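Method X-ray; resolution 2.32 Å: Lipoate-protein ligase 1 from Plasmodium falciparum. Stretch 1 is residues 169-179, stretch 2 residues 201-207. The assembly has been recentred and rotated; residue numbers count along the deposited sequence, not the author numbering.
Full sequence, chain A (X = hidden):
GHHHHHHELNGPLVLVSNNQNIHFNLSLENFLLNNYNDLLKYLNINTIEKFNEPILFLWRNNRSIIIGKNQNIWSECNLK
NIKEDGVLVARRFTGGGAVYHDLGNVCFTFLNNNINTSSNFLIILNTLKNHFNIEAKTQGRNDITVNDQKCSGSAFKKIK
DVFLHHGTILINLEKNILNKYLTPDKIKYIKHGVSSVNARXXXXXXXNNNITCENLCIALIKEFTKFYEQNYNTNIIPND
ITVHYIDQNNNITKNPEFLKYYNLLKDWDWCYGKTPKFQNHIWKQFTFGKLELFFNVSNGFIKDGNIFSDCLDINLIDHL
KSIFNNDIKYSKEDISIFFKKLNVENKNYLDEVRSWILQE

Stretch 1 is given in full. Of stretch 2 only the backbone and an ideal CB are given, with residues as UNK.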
# COMPACT_ATOMS: atom_id res chain seq x y z
N ILE A 169 -10.68 -3.65 -1.33
CA ILE A 169 -12.00 -4.11 -0.89
C ILE A 169 -12.40 -5.28 -1.77
O ILE A 169 -12.18 -5.25 -2.99
CB ILE A 169 -13.04 -2.97 -0.96
CG1 ILE A 169 -12.66 -1.83 -0.02
CG2 ILE A 169 -14.44 -3.50 -0.62
CD1 ILE A 169 -13.51 -0.58 -0.18
N LEU A 170 -13.00 -6.30 -1.17
CA LEU A 170 -13.34 -7.53 -1.87
C LEU A 170 -14.84 -7.55 -2.17
O LEU A 170 -15.66 -7.58 -1.25
CB LEU A 170 -12.93 -8.75 -1.05
CG LEU A 170 -11.54 -9.30 -1.38
CD1 LEU A 170 -10.48 -8.20 -1.42
CD2 LEU A 170 -11.17 -10.36 -0.37
N ILE A 171 -15.18 -7.55 -3.46
CA ILE A 171 -16.56 -7.61 -3.91
C ILE A 171 -16.86 -9.01 -4.42
O ILE A 171 -17.59 -9.78 -3.78
CB ILE A 171 -16.83 -6.56 -5.02
CG1 ILE A 171 -16.42 -5.16 -4.56
CG2 ILE A 171 -18.30 -6.59 -5.44
CD1 ILE A 171 -17.24 -4.59 -3.43
N ASN A 172 -16.27 -9.36 -5.57
CA ASN A 172 -16.52 -10.64 -6.23
C ASN A 172 -15.21 -11.33 -6.59
O ASN A 172 -15.13 -12.07 -7.57
CB ASN A 172 -17.37 -10.44 -7.48
CG ASN A 172 -17.86 -11.75 -8.07
OD1 ASN A 172 -18.09 -12.72 -7.35
ND2 ASN A 172 -18.02 -11.79 -9.39
N LEU A 173 -14.16 -11.10 -5.80
CA LEU A 173 -12.87 -11.71 -6.07
C LEU A 173 -12.99 -13.22 -6.14
O LEU A 173 -13.74 -13.84 -5.38
CB LEU A 173 -11.85 -11.31 -5.00
CG LEU A 173 -10.47 -11.95 -5.10
CD1 LEU A 173 -9.79 -11.52 -6.37
CD2 LEU A 173 -9.62 -11.61 -3.89
N GLU A 174 -12.25 -13.83 -7.07
CA GLU A 174 -12.18 -15.28 -7.17
C GLU A 174 -11.34 -15.79 -6.00
O GLU A 174 -10.12 -15.69 -6.01
CB GLU A 174 -11.57 -15.68 -8.51
CG GLU A 174 -11.72 -17.16 -8.85
CD GLU A 174 -11.20 -17.49 -10.24
OE1 GLU A 174 -11.41 -18.63 -10.70
OE2 GLU A 174 -10.58 -16.61 -10.86
N LYS A 175 -12.02 -16.33 -4.99
CA LYS A 175 -11.33 -16.68 -3.74
C LYS A 175 -10.49 -17.95 -3.88
O LYS A 175 -9.38 -18.02 -3.34
CB LYS A 175 -12.36 -16.87 -2.62
CG LYS A 175 -11.75 -17.33 -1.31
CD LYS A 175 -12.81 -17.59 -0.25
CE LYS A 175 -12.19 -18.13 1.03
NZ LYS A 175 -13.22 -18.42 2.07
N ASN A 176 -10.99 -18.95 -4.60
CA ASN A 176 -10.29 -20.24 -4.65
C ASN A 176 -9.01 -20.16 -5.47
O ASN A 176 -8.04 -20.87 -5.17
CB ASN A 176 -11.22 -21.31 -5.23
CG ASN A 176 -12.28 -21.75 -4.24
OD1 ASN A 176 -12.12 -21.61 -3.03
ND2 ASN A 176 -13.38 -22.29 -4.75
N ILE A 177 -8.98 -19.31 -6.50
CA ILE A 177 -7.83 -19.27 -7.40
C ILE A 177 -6.57 -18.81 -6.68
O ILE A 177 -5.45 -19.10 -7.13
CB ILE A 177 -8.14 -18.36 -8.61
CG1 ILE A 177 -7.21 -18.69 -9.79
CG2 ILE A 177 -8.03 -16.88 -8.25
CD1 ILE A 177 -7.65 -19.91 -10.57
N LEU A 178 -6.71 -18.09 -5.56
CA LEU A 178 -5.57 -17.50 -4.88
C LEU A 178 -4.46 -18.52 -4.63
O LEU A 178 -3.29 -18.27 -4.92
CB LEU A 178 -6.01 -16.87 -3.56
CG LEU A 178 -7.13 -15.83 -3.64
CD1 LEU A 178 -7.50 -15.34 -2.25
CD2 LEU A 178 -6.70 -14.67 -4.51
N ASN A 179 -4.83 -19.69 -4.09
CA ASN A 179 -3.83 -20.68 -3.70
C ASN A 179 -2.99 -21.18 -4.87
O ASN A 179 -2.00 -21.87 -4.64
CB ASN A 179 -4.52 -21.86 -3.01
CG ASN A 179 -5.00 -21.52 -1.61
OD1 ASN A 179 -4.28 -20.87 -0.84
ND2 ASN A 179 -6.21 -21.94 -1.28
N UNK A 201 -8.77 -16.82 6.36
CA UNK A 201 -9.62 -17.07 5.20
C UNK A 201 -10.13 -15.76 4.60
O UNK A 201 -10.02 -14.70 5.21
CB UNK A 201 -10.80 -17.97 5.59
N UNK A 202 -10.68 -15.86 3.39
CA UNK A 202 -11.20 -14.71 2.66
C UNK A 202 -12.72 -14.80 2.62
O UNK A 202 -13.30 -15.88 2.71
CB UNK A 202 -10.62 -14.64 1.25
N UNK A 203 -13.36 -13.64 2.51
CA UNK A 203 -14.81 -13.57 2.38
C UNK A 203 -15.18 -12.49 1.38
O UNK A 203 -14.73 -11.35 1.49
CB UNK A 203 -15.47 -13.30 3.73
N UNK A 204 -16.00 -12.86 0.40
CA UNK A 204 -16.51 -11.90 -0.57
C UNK A 204 -17.74 -11.21 -0.01
O UNK A 204 -18.65 -11.86 0.51
CB UNK A 204 -16.84 -12.59 -1.90
N UNK A 205 -17.76 -9.88 -0.10
CA UNK A 205 -18.90 -9.12 0.39
C UNK A 205 -20.17 -9.41 -0.39
O UNK A 205 -21.24 -8.94 0.01
CB UNK A 205 -18.59 -7.62 0.33
N UNK A 206 -20.09 -10.16 -1.49
CA UNK A 206 -21.29 -10.63 -2.18
C UNK A 206 -21.95 -11.78 -1.43
O UNK A 206 -23.17 -11.97 -1.54
CB UNK A 206 -20.95 -11.07 -3.61
N UNK A 207 -21.17 -12.56 -0.68
CA UNK A 207 -21.73 -13.63 0.14
C UNK A 207 -22.74 -13.07 1.14
O UNK A 207 -23.56 -13.83 1.67
CB UNK A 207 -20.62 -14.38 0.87

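At position 201 CA-to-CB is directed sideways, with the ideal CB 4.3 Å from Lys175 NZ. The lysine, fully extended with all four chi angles in t, brings a charged donor here, so a short side chain with an acceptor would suit, whether a hydroxyl, an amide or a carboxylate. The residue is Thr201, whose chi1 of 173° (t) places OG1 2.8 Å from Lys175 NZ, in a hydrogen bond donated by the lysine.

At position 202 the backbone is extended and CB points toward stretch 1. The ideal CB lies 3.8 Å from Lys175 CE, 4.6 Å from Leu170 CD2 and 4.7 Å from Leu178 CD1. These aliphatic surroundings favour an apolar side chain of moderate size, such as valine, isoleucine, leucine or methionine. Ile202 is found, with CG2 3.5 Å from Leu170 CD2 and CG1 4.0 Å from Leu178 CD1. Its carbonyl needs no particular side chain to bind the lysine: Lys175 NZ donates to Ile202 O at 2.6 Å, so one ammonium group ties down two consecutive residues.

Position 203 points away, and its CB has nothing of stretch 1 within 5.5 Å. Stretch 1 sets little preference; the deposited residue is Asn203.

The CB of position 204 points sideways, yet lies 3.5 Å from Ile171 O and 4.8 Å from Asn172 CA. The CB atoms of Leu170, Leu173 and Lys175 offer an apolar surface to a side chain that turns inward, so leucine or methionine would suit. Leu204 does so: CD1 lies 3.6 Å from Leu173 CB and 4.2 Å from Leu170 CB, while CD2 packs 3.7 Å from Lys175 CB. Its backbone starts a type I turn, closed by N of position 207 donating to Leu204 O at 2.9 Å.

Position 205 points toward stretch 1, with its ideal CB just 3.3 Å from Leu170 O. Such proximity suits a small residue, alanine or serine, and a hydroxyl could also use the carbonyl. Ser205 donates two weak bonds to Leu170 O, from N at 3.3 Å and from OG at 3.4 Å.

Position 206 also points toward stretch 1, its CB 3.6 Å from Ile171 O and 5.0 Å from Asn172 OD1. These acceptors favour a longer chain carrying a donor, such as glutamine or lysine. The less expected Glu206 brings CG within 3.2 Å of Ile171 O, to which its N donates weakly at 3.4 Å. Glu206 OE1 lies 2.8 Å from Asn172 OD1, but both are acceptors as modelled and form no hydrogen bond.

Position 207, directed sideways, is little constrained; Ile207 makes no contact with stretch 1.

Stretch 2 (201-207) TINLSEI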
# COMPACT_ATOMS: atom_id res chain seq x y z
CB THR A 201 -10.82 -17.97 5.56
OG1 THR A 201 -11.71 -18.06 4.44
CG2 THR A 201 -11.57 -17.41 6.76
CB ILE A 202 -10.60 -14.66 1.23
CG1 ILE A 202 -9.13 -14.22 1.28
CG2 ILE A 202 -11.41 -13.74 0.31
CD1 ILE A 202 -8.91 -12.77 1.71
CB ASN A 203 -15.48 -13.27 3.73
CG ASN A 203 -16.98 -13.50 3.69
OD1 ASN A 203 -17.47 -14.37 2.98
ND2 ASN A 203 -17.71 -12.71 4.46
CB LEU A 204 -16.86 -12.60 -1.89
CG LEU A 204 -15.72 -13.17 -2.73
CD1 LEU A 204 -14.65 -12.12 -2.96
CD2 LEU A 204 -15.10 -14.42 -2.10
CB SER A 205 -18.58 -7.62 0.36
OG SER A 205 -17.71 -7.26 1.41
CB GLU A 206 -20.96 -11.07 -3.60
CG GLU A 206 -20.72 -9.92 -4.57
CD GLU A 206 -20.53 -10.39 -6.00
OE1 GLU A 206 -20.38 -11.62 -6.22
OE2 GLU A 206 -20.53 -9.54 -6.91
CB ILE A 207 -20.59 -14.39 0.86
CG1 ILE A 207 -19.83 -15.24 -0.16
CG2 ILE A 207 -21.14 -15.26 2.00
CD1 ILE A 207 -18.61 -15.96 0.40
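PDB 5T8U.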